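Local coordinates for putative branched-chain amino acid transport system substrate-binding protein (Rhodopseudomonas palustris, PDB 3TX6) that binds 3-(4-hydroxyphenyl)pyruvic acid and probably serves as the periplasmic component of an ABC transporter for lignin-derived aromatic acids, at residues A109-M115 and F335-Y341; H129-I135 and G217-Q221; N29-F33 and A270-Y275. All coordinates share one frame. Residue numbers count along the deposited sequence, not the author numbering.

Contact 1: residues A109-M115 and F335-Y341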
ATOM      1  N   ALA A 109      13.487   2.446 -11.098  1.00 16.41           N
ATOM      2  CA  ALA A 109      14.128   2.444  -9.777  1.00 15.31           C
ATOM      3  C   ALA A 109      14.854   3.717  -9.433  1.00 15.52           C
ATOM      4  O   ALA A 109      14.991   4.028  -8.254  1.00 17.93           O
ATOM      5  CB  ALA A 109      15.096   1.278  -9.603  1.00 18.95           C
ATOM      6  N   LYS A 110      15.362   4.447 -10.415  1.00 15.17           N
ATOM      7  CA  LYS A 110      16.188   5.592 -10.064  1.00 15.41           C
ATOM      8  C   LYS A 110      15.407   6.634  -9.280  1.00 14.32           C
ATOM      9  O   LYS A 110      15.894   7.113  -8.295  1.00 16.39           O
ATOM     10  CB  LYS A 110      16.802   6.225 -11.297  1.00 17.03           C
ATOM     11  CG  LYS A 110      17.769   7.346 -10.944  1.00 17.90           C
ATOM     12  CD  LYS A 110      18.596   7.820 -12.120  1.00 18.80           C
ATOM     13  CE  LYS A 110      19.433   9.054 -11.745  1.00 21.23           C
ATOM     14  NZ  LYS A 110      20.388   9.579 -12.768  1.00 27.14           N
ATOM     15  N   TRP A 111      14.191   6.965  -9.726  1.00 13.13           N
ATOM     16  CA  TRP A 111      13.427   8.070  -9.120  1.00 13.55           C
ATOM     17  C   TRP A 111      12.262   7.652  -8.261  1.00 13.57           C
ATOM     18  O   TRP A 111      11.707   8.500  -7.599  1.00 14.53           O
ATOM     19  CB  TRP A 111      13.007   9.073 -10.172  1.00 13.64           C
ATOM     20  CG  TRP A 111      14.184   9.770 -10.764  1.00 12.73           C
ATOM     21  CD1 TRP A 111      14.838   9.465 -11.949  1.00 12.78           C
ATOM     22  CD2 TRP A 111      14.899  10.888 -10.186  1.00 13.23           C
ATOM     23  NE1 TRP A 111      15.878  10.336 -12.129  1.00 12.27           N
ATOM     24  CE2 TRP A 111      15.994  11.183 -11.078  1.00 13.33           C
ATOM     25  CE3 TRP A 111      14.757  11.626  -9.023  1.00 13.49           C
ATOM     26  CZ2 TRP A 111      16.883  12.227 -10.831  1.00 14.14           C
ATOM     27  CZ3 TRP A 111      15.654  12.682  -8.777  1.00 14.12           C
ATOM     28  CH2 TRP A 111      16.711  12.955  -9.663  1.00 13.82           C
ATOM     29  N   SER A 112      11.910   6.349  -8.220  1.00 12.12           N
ATOM     30  CA  SER A 112      10.762   5.875  -7.441  1.00 12.08           C
ATOM     31  C   SER A 112      11.180   5.014  -6.258  1.00 12.59           C
ATOM     32  O   SER A 112      12.030   4.153  -6.377  1.00 14.49           O
ATOM     33  CB  SER A 112       9.794   5.037  -8.296  1.00 12.77           C
ATOM     34  OG  SER A 112       9.207   5.809  -9.342  1.00 13.50           O
ATOM     35  N   VAL A 113      10.527   5.291  -5.132  1.00 12.38           N
ATOM     36  CA  VAL A 113      10.479   4.398  -3.993  1.00 13.02           C
ATOM     37  C   VAL A 113       9.001   4.113  -3.691  1.00 12.40           C
ATOM     38  O   VAL A 113       8.121   4.812  -4.183  1.00 13.31           O
ATOM     39  CB  VAL A 113      11.160   4.993  -2.750  1.00 13.18           C
ATOM     40  CG1 VAL A 113      12.661   5.170  -2.997  1.00 14.90           C
ATOM     41  CG2 VAL A 113      10.522   6.294  -2.268  1.00 14.16           C
ATOM     42  N   ALA A 114       8.750   3.128  -2.837  1.00 13.20           N
ATOM     43  CA  ALA A 114       7.371   2.742  -2.481  1.00 11.99           C
ATOM     44  C   ALA A 114       7.137   2.703  -0.973  1.00 14.35           C
ATOM     45  O   ALA A 114       7.944   2.168  -0.245  1.00 15.62           O
ATOM     46  CB  ALA A 114       7.003   1.426  -3.113  1.00 15.15           C
HETATM   47  N   MSE A 115       5.997   3.221  -0.543  0.50 13.60           N
HETATM   48  CA  MSE A 115       5.595   3.111   0.852  0.50 14.92           C
HETATM   49  C   MSE A 115       4.945   1.770   1.189  0.50 13.09           C
HETATM   50  O   MSE A 115       5.220   1.211   2.246  0.50 13.80           O
HETATM   51  CB  MSE A 115       4.719   4.297   1.233  0.50 15.59           C
HETATM   52  CG  MSE A 115       5.426   5.622   0.925  0.50 21.50           C
HETATM   53 SE   MSE A 115       7.262   5.778   1.690  0.50 24.76          SE
HETATM   54  CE  MSE A 115       6.621   5.858   3.517  0.50 16.55           C
ATOM     55  N   PHE A 335      16.049   2.571   2.288  1.00 16.61           N
ATOM     56  CA  PHE A 335      16.159   2.319   0.873  1.00 16.68           C
ATOM     57  C   PHE A 335      17.614   2.215   0.432  1.00 18.51           C
ATOM     58  O   PHE A 335      18.489   2.811   1.041  1.00 20.72           O
ATOM     59  CB  PHE A 335      15.546   3.492   0.105  1.00 16.11           C
ATOM     60  CG  PHE A 335      14.104   3.793   0.451  1.00 15.73           C
ATOM     61  CD1 PHE A 335      13.123   2.914   0.101  1.00 16.10           C
ATOM     62  CD2 PHE A 335      13.739   4.956   1.121  1.00 17.00           C
ATOM     63  CE1 PHE A 335      11.785   3.160   0.384  1.00 16.92           C
ATOM     64  CE2 PHE A 335      12.404   5.221   1.412  1.00 17.71           C
ATOM     65  CZ  PHE A 335      11.434   4.318   1.019  1.00 16.54           C
ATOM     66  N   THR A 336      17.861   1.517  -0.682  1.00 16.52           N
ATOM     67  CA  THR A 336      19.171   1.565  -1.308  1.00 20.17           C
ATOM     68  C   THR A 336      18.948   1.869  -2.769  1.00 18.57           C
ATOM     69  O   THR A 336      17.783   1.958  -3.217  1.00 18.45           O
ATOM     70  CB  THR A 336      19.959   0.237  -1.148  1.00 21.70           C
ATOM     71  OG1 THR A 336      19.329  -0.819  -1.879  1.00 23.77           O
ATOM     72  CG2 THR A 336      20.040  -0.126   0.299  1.00 23.77           C
ATOM     73  N   GLU A 337      20.050   1.961  -3.519  1.00 22.64           N
ATOM     74  CA  GLU A 337      20.014   2.127  -4.966  1.00 24.06           C
ATOM     75  C   GLU A 337      19.121   1.052  -5.611  1.00 20.49           C
ATOM     76  O   GLU A 337      18.450   1.295  -6.621  1.00 22.17           O
ATOM     77  CB  GLU A 337      21.458   2.096  -5.538  1.00 30.68           C
ATOM     78  CG  GLU A 337      21.557   1.955  -7.047  1.00 31.33           C
ATOM     79  CD  GLU A 337      22.985   1.869  -7.654  1.00 40.57           C
ATOM     80  OE1 GLU A 337      24.022   1.693  -6.950  1.00 38.05           O
ATOM     81  OE2 GLU A 337      23.055   1.959  -8.898  1.00 42.25           O
ATOM     82  N   THR A 338      19.180  -0.161  -5.056  1.00 20.54           N
ATOM     83  CA  THR A 338      18.519  -1.301  -5.627  1.00 22.59           C
ATOM     84  C   THR A 338      17.240  -1.758  -4.893  1.00 22.33           C
ATOM     85  O   THR A 338      16.368  -2.372  -5.505  1.00 25.33           O
ATOM     86  CB  THR A 338      19.522  -2.461  -5.802  1.00 23.74           C
ATOM     87  OG1 THR A 338      20.149  -2.742  -4.558  1.00 23.06           O
ATOM     88  CG2 THR A 338      20.643  -2.071  -6.882  1.00 28.22           C
ATOM     89  N   ASP A 339      17.145  -1.461  -3.597  1.00 19.10           N
ATOM     90  CA  ASP A 339      16.001  -1.834  -2.775  1.00 18.93           C
ATOM     91  C   ASP A 339      15.122  -0.598  -2.598  1.00 16.08           C
ATOM     92  O   ASP A 339      15.419   0.272  -1.774  1.00 17.26           O
ATOM     93  CB  ASP A 339      16.448  -2.341  -1.412  1.00 20.09           C
ATOM     94  CG  ASP A 339      15.295  -2.741  -0.538  1.00 20.13           C
ATOM     95  OD1 ASP A 339      14.111  -2.655  -0.977  1.00 19.17           O
ATOM     96  OD2 ASP A 339      15.586  -3.238   0.585  1.00 27.21           O
ATOM     97  N   ARG A 340      14.042  -0.541  -3.377  1.00 16.08           N
ATOM     98  CA  ARG A 340      13.241   0.673  -3.456  1.00 15.89           C
ATOM     99  C   ARG A 340      12.001   0.583  -2.591  1.00 15.29           C
ATOM    100  O   ARG A 340      11.164   1.459  -2.614  1.00 14.58           O
ATOM    101  CB  ARG A 340      12.873   0.954  -4.905  1.00 16.73           C
ATOM    102  CG  ARG A 340      14.077   0.985  -5.815  1.00 16.01           C
ATOM    103  CD  ARG A 340      15.152   1.948  -5.334  1.00 16.37           C
ATOM    104  NE  ARG A 340      14.721   3.306  -5.493  1.00 14.76           N
ATOM    105  CZ  ARG A 340      15.373   4.373  -5.096  1.00 15.85           C
ATOM    106  NH1 ARG A 340      16.434   4.266  -4.311  1.00 18.14           N
ATOM    107  NH2 ARG A 340      14.938   5.562  -5.461  1.00 16.32           N
ATOM    108  N   TYR A 341      11.916  -0.478  -1.794  1.00 15.22           N
ATOM    109  CA  TYR A 341      10.892  -0.609  -0.745  1.00 16.15           C
ATOM    110  C   TYR A 341      11.489  -0.415   0.674  1.00 15.60           C
ATOM    111  O   TYR A 341      10.913   0.260   1.505  1.00 17.98           O
ATOM    112  CB  TYR A 341      10.274  -1.978  -0.831  1.00 16.53           C
ATOM    113  CG  TYR A 341       9.272  -2.136  -1.935  1.00 20.28           C
ATOM    114  CD1 TYR A 341       9.630  -2.540  -3.211  1.00 20.40           C
ATOM    115  CD2 TYR A 341       7.934  -1.881  -1.686  1.00 19.22           C
ATOM    116  CE1 TYR A 341       8.648  -2.715  -4.218  1.00 21.13           C
ATOM    117  CE2 TYR A 341       6.958  -2.071  -2.641  1.00 17.99           C
ATOM    118  CZ  TYR A 341       7.298  -2.491  -3.915  1.00 18.06           C
ATOM    119  OH  TYR A 341       6.296  -2.654  -4.864  1.00 21.99           O
TER
HETATM  120  O   HOH W   1      18.057   3.678  -7.690  1.00 27.52           O
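In the first lobe of this periplasmic binding protein fold, edge strand 112-114 meets the loop that follows strand 331-333, and R340 makes most of the polar links. R340 NE donates to S112 O (3.0 Å, 162°), to which NH2 adds a weak bond, while R340 NH1 donates to T336 O (2.9 Å), so every nitrogen of the guanidinium has an acceptor. A109 O lies over one guanidinium face and V113 CG1 over the other. The loop also accepts: A114 N donates to R340 O at 2.9 Å. T336 OG1 accepts from T338 N and D339 N (ST turn and ST motif), and D339 OD1 accepts from Y341 N (Asx turn), which keeps the loop tight. Water 1 donates to E337 O and, weakly, to A109 O. S112 OG is satisfied by H96, Y341 OH by L102 O; A114 O, buried here, has no partner. V113 CG1 stands 3.9 Å from the F335 ring centroid, and A114 CB touches Y341 CE2 at 3.5 Å.

Contact 2: residues H129-I135 and G217-Q221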
ATOM      1  N   HIS A 129       1.697 -18.609   8.094  1.00 24.49           N
ATOM      2  CA  HIS A 129       0.495 -18.990   8.792  1.00 24.03           C
ATOM      3  C   HIS A 129      -0.160 -20.196   8.207  1.00 24.55           C
ATOM      4  O   HIS A 129      -0.578 -21.101   8.969  1.00 25.25           O
ATOM      5  CB  HIS A 129      -0.473 -17.829   8.835  1.00 23.41           C
ATOM      6  CG  HIS A 129      -1.680 -18.099   9.650  1.00 24.63           C
ATOM      7  ND1 HIS A 129      -2.781 -18.694   9.145  1.00 20.77           N
ATOM      8  CD2 HIS A 129      -1.938 -17.846  10.999  1.00 23.77           C
ATOM      9  CE1 HIS A 129      -3.700 -18.823  10.146  1.00 24.27           C
ATOM     10  NE2 HIS A 129      -3.189 -18.266  11.257  1.00 25.83           N
HETATM   11  N   MSE A 130      -0.270 -20.251   6.877  0.50 24.08           N
HETATM   12  CA  MSE A 130      -0.832 -21.427   6.202  0.50 24.11           C
HETATM   13  C   MSE A 130      -0.117 -22.674   6.702  0.50 23.81           C
HETATM   14  O   MSE A 130      -0.760 -23.619   7.125  0.50 27.63           O
HETATM   15  CB  MSE A 130      -0.749 -21.273   4.672  0.50 17.93           C
HETATM   16  CG  MSE A 130      -1.655 -20.181   4.052  0.50 13.03           C
HETATM   17 SE   MSE A 130      -1.353 -20.182   2.095  0.50 13.68          SE
HETATM   18  CE  MSE A 130      -2.274 -18.444   1.770  0.50 15.47           C
ATOM     19  N   LYS A 131       1.215 -22.666   6.717  1.00 25.74           N
ATOM     20  CA  LYS A 131       1.994 -23.860   7.062  1.00 22.93           C
ATOM     21  C   LYS A 131       2.058 -24.191   8.564  1.00 32.53           C
ATOM     22  O   LYS A 131       2.707 -25.175   8.992  1.00 33.28           O
ATOM     23  CB  LYS A 131       3.406 -23.793   6.490  1.00 25.12           C
ATOM     24  CG  LYS A 131       3.482 -23.659   4.970  1.00 24.74           C
ATOM     25  CD  LYS A 131       2.678 -24.693   4.170  1.00 21.06           C
ATOM     26  CE  LYS A 131       3.083 -26.142   4.469  1.00 24.34           C
ATOM     27  NZ  LYS A 131       2.188 -27.136   3.803  1.00 24.48           N
ATOM     28  N   LYS A 132       1.403 -23.370   9.359  1.00 28.21           N
ATOM     29  CA  LYS A 132       1.172 -23.641  10.747  1.00 30.16           C
ATOM     30  C   LYS A 132      -0.272 -24.132  10.959  1.00 30.26           C
ATOM     31  O   LYS A 132      -0.622 -24.583  12.063  1.00 36.08           O
ATOM     32  CB  LYS A 132       1.487 -22.385  11.590  1.00 34.42           C
ATOM     33  CG  LYS A 132       2.990 -22.162  11.864  1.00 37.95           C
ATOM     34  CD  LYS A 132       3.355 -22.367  13.348  1.00 54.23           C
ATOM     35  CE  LYS A 132       4.238 -23.591  13.611  1.00 62.66           C
ATOM     36  NZ  LYS A 132       3.589 -24.944  13.686  1.00 79.52           N
ATOM     37  N   ASN A 133      -1.084 -24.108   9.908  0.50 26.09           N
ATOM     38  CA  ASN A 133      -2.506 -24.395  10.045  0.50 23.38           C
ATOM     39  C   ASN A 133      -2.982 -25.473   9.083  0.50 25.62           C
ATOM     40  O   ASN A 133      -4.129 -25.481   8.641  0.50 33.78           O
ATOM     41  CB  ASN A 133      -3.327 -23.105   9.946  0.50 24.49           C
ATOM     42  CG  ASN A 133      -3.176 -22.240  11.174  0.50 25.32           C
ATOM     43  OD1 ASN A 133      -2.297 -21.371  11.242  0.50 25.87           O
ATOM     44  ND2 ASN A 133      -4.014 -22.505  12.189  0.50 29.75           N
ATOM     45  N   ASN A 134      -2.083 -26.417   8.817  1.00 22.55           N
ATOM     46  CA  ASN A 134      -2.417 -27.618   8.058  1.00 21.93           C
ATOM     47  C   ASN A 134      -2.948 -27.288   6.681  1.00 23.66           C
ATOM     48  O   ASN A 134      -3.853 -27.953   6.191  1.00 27.02           O
ATOM     49  CB  ASN A 134      -3.371 -28.572   8.844  1.00 27.24           C
ATOM     50  CG  ASN A 134      -3.382 -29.972   8.254  1.00 29.06           C
ATOM     51  OD1 ASN A 134      -2.387 -30.389   7.628  1.00 26.25           O
ATOM     52  ND2 ASN A 134      -4.499 -30.694   8.403  1.00 30.69           N
ATOM     53  N   ILE A 135      -2.389 -26.242   6.063  1.00 24.65           N
ATOM     54  CA  ILE A 135      -2.764 -25.942   4.684  1.00 24.34           C
ATOM     55  C   ILE A 135      -1.750 -26.589   3.754  1.00 21.55           C
ATOM     56  O   ILE A 135      -0.569 -26.233   3.800  1.00 24.24           O
ATOM     57  CB  ILE A 135      -2.792 -24.447   4.412  1.00 26.04           C
ATOM     58  CG1 ILE A 135      -3.666 -23.762   5.460  1.00 26.98           C
ATOM     59  CG2 ILE A 135      -3.243 -24.176   2.962  1.00 26.69           C
ATOM     60  CD1 ILE A 135      -5.077 -24.221   5.423  1.00 23.18           C
ATOM     61  N   GLY A 217     -12.587 -23.738   3.855  1.00 25.93           N
ATOM     62  CA  GLY A 217     -11.165 -23.542   4.114  1.00 30.13           C
ATOM     63  C   GLY A 217     -10.831 -22.162   4.617  1.00 23.05           C
ATOM     64  O   GLY A 217     -11.702 -21.265   4.669  1.00 28.40           O
ATOM     65  N   LEU A 218      -9.568 -22.016   5.040  1.00 25.71           N
ATOM     66  CA  LEU A 218      -9.057 -20.721   5.433  1.00 20.09           C
ATOM     67  C   LEU A 218      -8.996 -19.781   4.217  1.00 23.22           C
ATOM     68  O   LEU A 218      -8.617 -20.195   3.119  1.00 26.39           O
ATOM     69  CB  LEU A 218      -7.704 -20.824   6.158  1.00 23.14           C
ATOM     70  CG  LEU A 218      -7.664 -21.517   7.541  1.00 22.28           C
ATOM     71  CD1 LEU A 218      -6.252 -21.541   8.137  1.00 28.36           C
ATOM     72  CD2 LEU A 218      -8.640 -20.821   8.502  1.00 28.19           C
ATOM     73  N   ILE A 219      -9.407 -18.525   4.409  1.00 25.53           N
ATOM     74  CA  ILE A 219      -9.236 -17.485   3.345  1.00 24.19           C
ATOM     75  C   ILE A 219      -8.265 -16.404   3.790  1.00 24.66           C
ATOM     76  O   ILE A 219      -8.276 -15.946   4.993  1.00 21.89           O
ATOM     77  CB  ILE A 219     -10.575 -16.802   2.987  1.00 23.33           C
ATOM     78  CG1 ILE A 219     -11.590 -17.832   2.497  1.00 26.20           C
ATOM     79  CG2 ILE A 219     -10.375 -15.675   1.946  1.00 26.00           C
ATOM     80  CD1 ILE A 219     -13.025 -17.279   2.355  1.00 30.65           C
ATOM     81  N   TYR A 220      -7.376 -16.066   2.847  1.00 20.98           N
ATOM     82  CA  TYR A 220      -6.295 -15.148   3.092  1.00 23.59           C
ATOM     83  C   TYR A 220      -6.449 -13.944   2.183  1.00 23.80           C
ATOM     84  O   TYR A 220      -6.797 -14.059   0.978  1.00 20.33           O
ATOM     85  CB  TYR A 220      -4.938 -15.848   2.858  1.00 21.13           C
ATOM     86  CG  TYR A 220      -4.587 -16.909   3.919  1.00 18.91           C
ATOM     87  CD1 TYR A 220      -5.160 -18.205   3.921  1.00 24.42           C
ATOM     88  CD2 TYR A 220      -3.710 -16.611   4.921  1.00 21.83           C
ATOM     89  CE1 TYR A 220      -4.858 -19.122   4.936  1.00 22.43           C
ATOM     90  CE2 TYR A 220      -3.394 -17.541   5.927  1.00 22.77           C
ATOM     91  CZ  TYR A 220      -3.973 -18.797   5.934  1.00 22.24           C
ATOM     92  OH  TYR A 220      -3.609 -19.696   6.947  1.00 24.78           O
ATOM     93  N   GLN A 221      -6.203 -12.783   2.779  1.00 20.31           N
ATOM     94  CA  GLN A 221      -6.376 -11.505   2.075  1.00 19.73           C
ATOM     95  C   GLN A 221      -5.070 -10.756   2.093  1.00 16.80           C
ATOM     96  O   GLN A 221      -4.301 -10.836   3.097  1.00 18.21           O
ATOM     97  CB  GLN A 221      -7.487 -10.617   2.677  1.00 20.90           C
ATOM     98  CG  GLN A 221      -8.909 -11.125   2.486  1.00 20.09           C
ATOM     99  CD  GLN A 221      -9.485 -10.852   1.108  1.00 19.91           C
ATOM    100  OE1 GLN A 221      -8.935 -10.037   0.355  1.00 25.72           O
ATOM    101  NE2 GLN A 221     -10.624 -11.474   0.776  1.00 23.25           N
TER
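The end of helix 119-130 and the turn after it pack on the mixed, largely parallel seven-stranded sheet of one lobe of the periplasmic binding protein fold. H129 comes first: H129 ND1 is 2.6 Å from Y220 OH, a short hydrogen bond in which either atom could be the donor. The two rings meet rim to rim, 5.6 Å between centroids. Selenomethionine M130 lays CG over the face of the Y220 ring (3.3 Å to Y220 CZ, a CH-pi contact); its SE is 4.7 Å from the centroid, a Met-aromatic contact. A type I turn from M130 to N133, closed by N133 N to M130 O (2.8 Å), reverses the chain. N133 CB then lies 3.8 Å from L218 CD1, and I135 CD1 4.0 Å from the same atom. Y220 and L218 thus face the helix end, whereas I219 between them points to helix 200-213 across the sheet. Strand 218-221 runs between the parallel strands 193-197 and 242-245, whose A193, L195 and L242 also touch Y220.

Contact 3: residues N29-F33 and A270-Y275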
ATOM      1  N   ASN A  29      -7.252  12.532   2.958  1.00 13.81           N
ATOM      2  CA  ASN A  29      -7.617  13.056   4.274  1.00 14.16           C
ATOM      3  C   ASN A  29      -6.422  13.076   5.242  1.00 14.39           C
ATOM      4  O   ASN A  29      -6.334  13.931   6.112  1.00 15.11           O
ATOM      5  CB  ASN A  29      -8.774  12.287   4.885  1.00 13.99           C
ATOM      6  CG  ASN A  29     -10.107  12.562   4.228  1.00 15.68           C
ATOM      7  OD1 ASN A  29     -10.265  13.526   3.508  1.00 18.84           O
ATOM      8  ND2 ASN A  29     -11.082  11.706   4.511  1.00 16.91           N
ATOM      9  N   ALA A  30      -5.487  12.137   5.102  1.00 15.22           N
ATOM     10  CA  ALA A  30      -4.389  12.061   6.019  1.00 14.67           C
ATOM     11  C   ALA A  30      -3.488  13.307   5.879  1.00 15.56           C
ATOM     12  O   ALA A  30      -2.700  13.608   6.801  1.00 16.55           O
ATOM     13  CB  ALA A  30      -3.562  10.789   5.764  1.00 16.93           C
ATOM     14  N   LEU A  31      -3.572  13.991   4.734  1.00 14.80           N
ATOM     15  CA  LEU A  31      -2.757  15.161   4.498  1.00 15.93           C
ATOM     16  C   LEU A  31      -3.057  16.305   5.486  1.00 14.92           C
ATOM     17  O   LEU A  31      -2.224  17.225   5.668  1.00 15.94           O
ATOM     18  CB  LEU A  31      -2.955  15.669   3.072  1.00 15.45           C
ATOM     19  CG  LEU A  31      -2.620  14.658   1.948  1.00 15.28           C
ATOM     20  CD1 LEU A  31      -3.012  15.227   0.598  1.00 18.03           C
ATOM     21  CD2 LEU A  31      -1.148  14.277   2.000  1.00 16.01           C
ATOM     22  N   GLU A  32      -4.208  16.249   6.173  1.00 15.60           N
ATOM     23  CA  GLU A  32      -4.510  17.255   7.205  1.00 17.15           C
ATOM     24  C   GLU A  32      -3.553  17.164   8.411  1.00 16.45           C
ATOM     25  O   GLU A  32      -3.374  18.133   9.143  1.00 19.48           O
ATOM     26  CB  GLU A  32      -5.961  17.078   7.661  1.00 19.40           C
ATOM     27  CG  GLU A  32      -6.400  18.128   8.701  1.00 22.33           C
ATOM     28  CD  GLU A  32      -7.886  18.141   8.989  1.00 28.15           C
ATOM     29  OE1 GLU A  32      -8.647  17.458   8.277  1.00 30.63           O
ATOM     30  OE2 GLU A  32      -8.278  18.863   9.925  1.00 37.07           O
ATOM     31  N   PHE A  33      -2.962  15.976   8.582  1.00 14.80           N
ATOM     32  CA  PHE A  33      -2.242  15.597   9.787  1.00 17.13           C
ATOM     33  C   PHE A  33      -0.736  15.553   9.644  1.00 17.95           C
ATOM     34  O   PHE A  33      -0.037  15.281  10.611  1.00 20.58           O
ATOM     35  CB  PHE A  33      -2.791  14.299  10.343  1.00 16.55           C
ATOM     36  CG  PHE A  33      -4.286  14.298  10.428  1.00 17.09           C
ATOM     37  CD1 PHE A  33      -4.949  15.328  11.071  1.00 20.23           C
ATOM     38  CD2 PHE A  33      -5.032  13.342   9.788  1.00 18.67           C
ATOM     39  CE1 PHE A  33      -6.330  15.357  11.132  1.00 21.78           C
ATOM     40  CE2 PHE A  33      -6.401  13.393   9.825  1.00 21.35           C
ATOM     41  CZ  PHE A  33      -7.058  14.410  10.498  1.00 19.76           C
ATOM     42  N   ALA A 270      -5.255  11.255  15.355  1.00 19.61           N
ATOM     43  CA  ALA A 270      -5.693  12.404  14.562  1.00 17.18           C
ATOM     44  C   ALA A 270      -6.857  11.999  13.618  1.00 16.70           C
ATOM     45  O   ALA A 270      -7.889  12.660  13.557  1.00 18.85           O
ATOM     46  CB  ALA A 270      -4.535  12.976  13.773  1.00 20.52           C
ATOM     47  N   TYR A 271      -6.654  10.918  12.870  1.00 17.17           N
ATOM     48  CA  TYR A 271      -7.614  10.500  11.864  1.00 16.60           C
ATOM     49  C   TYR A 271      -8.929  10.089  12.544  1.00 16.00           C
ATOM     50  O   TYR A 271     -10.009  10.453  12.085  1.00 16.95           O
ATOM     51  CB  TYR A 271      -7.046   9.331  11.020  1.00 15.78           C
ATOM     52  CG  TYR A 271      -7.767   9.169   9.695  1.00 14.09           C
ATOM     53  CD1 TYR A 271      -9.038   8.553   9.638  1.00 14.51           C
ATOM     54  CD2 TYR A 271      -7.269   9.703   8.529  1.00 13.97           C
ATOM     55  CE1 TYR A 271      -9.738   8.446   8.443  1.00 14.96           C
ATOM     56  CE2 TYR A 271      -7.958   9.605   7.359  1.00 15.68           C
ATOM     57  CZ  TYR A 271      -9.227   9.009   7.325  1.00 14.79           C
ATOM     58  OH  TYR A 271      -9.927   8.951   6.122  1.00 14.84           O
ATOM     59  N   GLU A 272      -8.818   9.317  13.619  1.00 17.45           N
ATOM     60  CA  GLU A 272     -10.016   8.809  14.289  1.00 16.87           C
ATOM     61  C   GLU A 272     -10.717   9.897  15.109  1.00 18.06           C
ATOM     62  O   GLU A 272     -11.911   9.814  15.285  1.00 17.77           O
ATOM     63  CB  GLU A 272      -9.664   7.560  15.105  1.00 18.07           C
ATOM     64  CG  GLU A 272      -9.128   6.465  14.162  1.00 19.88           C
ATOM     65  CD  GLU A 272      -8.821   5.143  14.818  1.00 20.18           C
ATOM     66  OE1 GLU A 272      -8.342   5.145  15.979  1.00 22.74           O
ATOM     67  OE2 GLU A 272      -9.048   4.087  14.160  1.00 18.56           O
ATOM     68  N   ALA A 273     -10.009  10.923  15.570  1.00 17.54           N
ATOM     69  CA  ALA A 273     -10.687  12.068  16.192  1.00 19.78           C
ATOM     70  C   ALA A 273     -11.602  12.801  15.192  1.00 18.37           C
ATOM     71  O   ALA A 273     -12.735  13.156  15.529  1.00 18.70           O
ATOM     72  CB  ALA A 273      -9.696  13.020  16.841  1.00 21.16           C
ATOM     73  N   LYS A 274     -11.167  12.937  13.934  1.00 17.22           N
ATOM     74  CA  LYS A 274     -12.008  13.621  12.950  1.00 16.54           C
ATOM     75  C   LYS A 274     -13.045  12.674  12.318  1.00 14.89           C
ATOM     76  O   LYS A 274     -14.162  13.071  12.021  1.00 16.83           O
ATOM     77  CB  LYS A 274     -11.163  14.291  11.881  1.00 18.29           C
ATOM     78  CG  LYS A 274     -12.009  15.113  10.909  1.00 20.11           C
ATOM     79  CD  LYS A 274     -11.179  16.075  10.096  1.00 20.22           C
ATOM     80  CE  LYS A 274     -12.038  16.812   9.079  1.00 22.86           C
ATOM     81  NZ  LYS A 274     -11.279  17.986   8.512  1.00 26.69           N
ATOM     82  N   TYR A 275     -12.665  11.442  12.039  1.00 14.97           N
ATOM     83  CA  TYR A 275     -13.504  10.565  11.218  1.00 14.74           C
ATOM     84  C   TYR A 275     -14.140   9.405  12.003  1.00 15.96           C
ATOM     85  O   TYR A 275     -14.941   8.674  11.458  1.00 15.80           O
ATOM     86  CB  TYR A 275     -12.751  10.098   9.965  1.00 14.18           C
ATOM     87  CG  TYR A 275     -12.287  11.250   9.097  1.00 13.61           C
ATOM     88  CD1 TYR A 275     -13.199  12.001   8.386  1.00 13.99           C
ATOM     89  CD2 TYR A 275     -10.948  11.619   9.032  1.00 13.44           C
ATOM     90  CE1 TYR A 275     -12.832  13.059   7.619  1.00 13.74           C
ATOM     91  CE2 TYR A 275     -10.549  12.716   8.238  1.00 14.62           C
ATOM     92  CZ  TYR A 275     -11.484  13.405   7.516  1.00 14.21           C
ATOM     93  OH  TYR A 275     -11.135  14.484   6.772  1.00 16.56           O
TER
HETATM   94  O   HOH W   2      -8.658  15.339   6.797  1.00 20.77           O
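F33, in the turn after helix 21-29, lays its ring against the last turns of helix 261-275. With chi1 at -48° (m), the ring reaches the helix backbone: A270 CB sits over its face, 3.8 Å from the centroid in a CH-pi contact, and F33 CE2 comes within 3.7 Å of Y271 CA. Small A270 lets the ring approach so closely. K274 CB and Y275 CE2 border the ring edge.

The two tyrosines leave the helix with different rotamers. Y271, at chi1 -161° (t), has a CA-to-CB bond directed sideways, yet its hydroxyl reaches N29, where N29 ND2 donates a weak bond to Y271 OH (3.4 Å). Y275, at -59° (m), brings its ring under the same amide, so that N29 ND2 lies over the ring face and N29 CG is 3.4 Å from Y275 OH. N29 itself is m (-72°), which brings its amide to the hydroxyl ends of both tyrosines.

E32 and K274 are each extended, with chi1 and chi2 t in both and chi3 and chi4 also t in the lysine; their full reach lets E32 OE1 meet K274 NZ at 2.7 Å in a salt bridge. A284 of helix 282-304 touches both A30 and Y271.

Water 2 donates to N29 O (2.8 Å) and E32 OE1 (2.6 Å) and accepts from Y275 OH (2.6 Å). The charge of E32 OE1 is therefore met by both K274 NZ and water 2 at the exposed side, while F33 supplies the apolar contact.

In the fold
The chain visits 29-33, 109-115, 129-135, 217-221, 270-275 and 335-341 in that order, so contacts 1 and 3 interleave while contact 2 falls wholly between the segments of each. Contact 1 lies at edge strand 112-114 of the six-stranded sheet, contact 2 against the seven-stranded sheet of the other lobe, and contact 3 joins the turn after helix 21-29 to helix 261-275. Their centres are about 31 Å (1 and 2), about 28 Å (1 and 3) and about 34 Å (2 and 3) apart, and none touch. Contacts 1 and 3 bring late-chain segments back to the N-terminal part, as expected for a two-lobed binding protein whose chain crosses between lobes more than once; the ligand binds between the lobes.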